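Local structure of bifunctional GH43-CE protein (Bacteroides eggerthii, 6MLY) at residues Tyr418-Asn426 with Ala470-Gln478. The protein probably hydrolyses xylan-type polysaccharides, joining a family 43 glycoside hydrolase, likely a beta-xylosidase, to a carbohydrate esterase in one chain. Sequence-based numbering, arbitrary orientation.
Sequences YIVMVNGEN and AIGNVLKMQ
Two facing sheets of the concanavalin A-like domain meet where M421 and N423 of strand 418-423 turn inward onto G472 and N473 of edge strand 469-476. The two segments run nearly the same way, 12° apart. Toward the start of both segments, I419 CG2 meets I471 CD1 at 3.9 Å. M421 extends to the other sheet, its CG anti to the backbone N (chi1 156°). Its SD lies over G472 CA, and its CE reaches the backbone and OD1 of N473. M421 also packs on F459 of strand 456-462.

Polar groups take over further along. N423 ND2 gives two hydrogen bonds. N423 ND2 to E425 OE2 (3.2 Å) is nearly straight and lies in the N423 amide plane. N423 ND2 also reaches N473 OD1 (3.2 Å) from above the carbonyl plane of N473, and the two amides stand 76° apart. N423 OD1 accepts from E425 N at 3.0 Å, closing an Asx turn. K476 N binds E425 OE2 (2.6 Å) from the opposite face of the carboxylate to N423 ND2. E425 CG rests on L475 CD1 at 3.8 Å. An alanine in place of E425 would probably leave K476 N without this acceptor and the N423 amide with one bond fewer to fix its rotation. Facing sheets packed this way are typical of a concanavalin A-like jelly-roll beta-sandwich, here with an Asx turn where strand 418-423 gives way to loop.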
loop_
_atom_site.group_PDB
_atom_site.type_symbol
_atom_site.label_atom_id
_atom_site.label_comp_id
_atom_site.label_asym_id
_atom_site.label_seq_id
_atom_site.Cartn_x
_atom_site.Cartn_y
_atom_site.Cartn_z
ATOM N N TYR A 418 4.392 -12.110 -19.035
ATOM C CA TYR A 418 4.815 -12.269 -17.644
ATOM C C TYR A 418 3.919 -11.428 -16.727
ATOM O O TYR A 418 3.693 -10.251 -16.990
ATOM C CB TYR A 418 6.271 -11.833 -17.463
ATOM C CG TYR A 418 7.264 -12.554 -18.337
ATOM C CD1 TYR A 418 7.561 -12.090 -19.608
ATOM C CD2 TYR A 418 7.910 -13.698 -17.895
ATOM C CE1 TYR A 418 8.472 -12.746 -20.419
ATOM C CE2 TYR A 418 8.824 -14.367 -18.692
ATOM C CZ TYR A 418 9.105 -13.888 -19.960
ATOM O OH TYR A 418 10.001 -14.531 -20.760
ATOM N N ILE A 419 3.424 -12.052 -15.652
ATOM C CA ILE A 419 2.801 -11.341 -14.548
ATOM C C ILE A 419 3.912 -10.609 -13.788
ATOM O O ILE A 419 4.929 -11.208 -13.470
ATOM C CB ILE A 419 2.023 -12.307 -13.633
ATOM C CG1 ILE A 419 0.874 -12.990 -14.381
ATOM C CG2 ILE A 419 1.543 -11.577 -12.385
ATOM C CD1 ILE A 419 0.159 -14.048 -13.574
ATOM N N VAL A 420 3.699 -9.320 -13.500
ATOM C CA VAL A 420 4.747 -8.435 -12.982
ATOM C C VAL A 420 4.144 -7.491 -11.929
ATOM O O VAL A 420 3.000 -7.065 -12.051
ATOM C CB VAL A 420 5.410 -7.652 -14.137
ATOM C CG1 VAL A 420 6.271 -6.500 -13.640
ATOM C CG2 VAL A 420 6.218 -8.560 -15.052
ATOM N N MET A 421 4.930 -7.204 -10.882
ATOM C CA MET A 421 4.712 -6.079 -9.986
ATOM C C MET A 421 5.835 -5.062 -10.198
ATOM O O MET A 421 6.987 -5.433 -10.382
ATOM C CB MET A 421 4.726 -6.482 -8.509
ATOM C CG MET A 421 5.091 -5.307 -7.606
ATOM S SD MET A 421 4.946 -5.605 -5.834
ATOM C CE MET A 421 4.647 -3.927 -5.271
ATOM N N VAL A 422 5.474 -3.780 -10.116
ATOM C CA VAL A 422 6.415 -2.676 -10.078
ATOM C C VAL A 422 6.163 -1.889 -8.784
ATOM O O VAL A 422 5.019 -1.792 -8.320
ATOM C CB VAL A 422 6.277 -1.789 -11.332
ATOM C CG1 VAL A 422 7.165 -0.555 -11.265
ATOM C CG2 VAL A 422 6.551 -2.569 -12.611
ATOM N N ASN A 423 7.241 -1.344 -8.205
ATOM C CA ASN A 423 7.167 -0.447 -7.051
ATOM C C ASN A 423 7.827 0.888 -7.421
ATOM O O ASN A 423 9.050 0.968 -7.535
ATOM C CB ASN A 423 7.800 -1.070 -5.805
ATOM C CG ASN A 423 7.740 -0.171 -4.590
ATOM O OD1 ASN A 423 8.214 0.961 -4.628
ATOM N ND2 ASN A 423 7.178 -0.673 -3.501
ATOM N N GLY A 424 6.995 1.930 -7.578
ATOM C CA GLY A 424 7.429 3.265 -8.008
ATOM C C GLY A 424 7.569 4.256 -6.860
ATOM O O GLY A 424 7.491 5.461 -7.092
ATOM N N GLU A 425 7.791 3.758 -5.634
ATOM C CA GLU A 425 8.063 4.596 -4.457
ATOM C C GLU A 425 9.198 5.575 -4.769
ATOM O O GLU A 425 9.033 6.785 -4.631
ATOM C CB GLU A 425 8.466 3.755 -3.244
ATOM C CG GLU A 425 7.291 3.136 -2.517
ATOM C CD GLU A 425 7.662 2.449 -1.215
ATOM O OE1 GLU A 425 8.428 3.045 -0.428
ATOM O OE2 GLU A 425 7.182 1.321 -0.992
ATOM N N ASN A 426 10.345 5.020 -5.178
ATOM C CA ASN A 426 11.534 5.786 -5.559
ATOM C C ASN A 426 11.344 6.312 -6.991
ATOM O O ASN A 426 10.369 5.954 -7.666
ATOM C CB ASN A 426 12.808 4.947 -5.391
ATOM C CG ASN A 426 13.218 4.778 -3.942
ATOM O OD1 ASN A 426 13.838 5.665 -3.358
ATOM N ND2 ASN A 426 12.895 3.635 -3.359
ATOM N N ALA A 470 0.455 -14.253 -3.661
ATOM C CA ALA A 470 1.133 -12.985 -3.354
ATOM C C ALA A 470 2.286 -12.762 -4.341
ATOM O O ALA A 470 2.896 -13.731 -4.808
ATOM C CB ALA A 470 1.627 -13.004 -1.925
ATOM N N ILE A 471 2.580 -11.490 -4.645
ATOM C CA ILE A 471 3.652 -11.146 -5.583
ATOM C C ILE A 471 4.221 -9.755 -5.268
ATOM O O ILE A 471 3.477 -8.772 -5.101
ATOM C CB ILE A 471 3.171 -11.241 -7.046
ATOM C CG1 ILE A 471 4.249 -10.760 -8.024
ATOM C CG2 ILE A 471 1.861 -10.492 -7.240
ATOM C CD1 ILE A 471 4.028 -11.193 -9.458
ATOM N N GLY A 472 5.558 -9.694 -5.242
ATOM C CA GLY A 472 6.329 -8.469 -5.090
ATOM C C GLY A 472 6.400 -8.020 -3.637
ATOM O O GLY A 472 5.953 -8.750 -2.713
ATOM N N ASN A 473 6.959 -6.806 -3.443
ATOM C CA ASN A 473 7.117 -6.206 -2.112
ATOM C C ASN A 473 5.821 -5.476 -1.722
ATOM O O ASN A 473 4.816 -5.512 -2.452
ATOM C CB ASN A 473 8.348 -5.292 -2.040
ATOM C CG ASN A 473 8.304 -4.113 -2.989
ATOM O OD1 ASN A 473 7.275 -3.834 -3.599
ATOM N ND2 ASN A 473 9.419 -3.415 -3.131
ATOM N N VAL A 474 5.855 -4.852 -0.539
ATOM C CA VAL A 474 4.806 -3.953 -0.055
ATOM C C VAL A 474 5.068 -2.556 -0.629
ATOM O O VAL A 474 6.220 -2.137 -0.769
ATOM C CB VAL A 474 4.753 -3.922 1.487
ATOM C CG1 VAL A 474 5.958 -3.218 2.098
ATOM C CG2 VAL A 474 3.472 -3.294 2.002
ATOM N N LEU A 475 3.979 -1.846 -0.951
ATOM C CA LEU A 475 4.033 -0.452 -1.383
ATOM C C LEU A 475 3.822 0.458 -0.168
ATOM O O LEU A 475 2.684 0.629 0.286
ATOM C CB LEU A 475 2.951 -0.211 -2.441
ATOM C CG LEU A 475 2.858 1.221 -2.966
ATOM C CD1 LEU A 475 4.059 1.544 -3.842
ATOM C CD2 LEU A 475 1.559 1.448 -3.725
ATOM N N LYS A 476 4.914 1.038 0.346
ATOM C CA LYS A 476 4.837 2.037 1.422
ATOM C C LYS A 476 4.255 3.338 0.854
ATOM O O LYS A 476 4.997 4.224 0.428
ATOM C CB LYS A 476 6.208 2.285 2.063
ATOM C CG LYS A 476 6.768 1.132 2.884
ATOM C CD LYS A 476 5.795 0.568 3.899
ATOM C CE LYS A 476 6.455 -0.344 4.913
ATOM N NZ LYS A 476 7.277 0.406 5.893
ATOM N N MET A 477 2.920 3.423 0.854
ATOM C CA MET A 477 2.187 4.570 0.337
ATOM C C MET A 477 2.612 5.832 1.103
ATOM O O MET A 477 2.703 5.805 2.330
ATOM C CB MET A 477 0.675 4.365 0.502
ATOM C CG MET A 477 0.096 3.293 -0.403
ATOM S SD MET A 477 -1.524 2.674 0.194
ATOM C CE MET A 477 -2.347 2.465 -1.410
ATOM N N GLN A 478 2.893 6.916 0.368
ATOM C CA GLN A 478 3.098 8.241 0.958
ATOM C C GLN A 478 2.196 9.261 0.242
ATOM O O GLN A 478 2.067 9.248 -0.995
ATOM C CB GLN A 478 4.568 8.667 0.902
ATOM C CG GLN A 478 4.872 9.862 1.807
ATOM C CD GLN A 478 6.176 10.569 1.516
ATOM O OE1 GLN A 478 7.039 10.077 0.791
ATOM N NE2 GLN A 478 6.329 11.751 2.091
#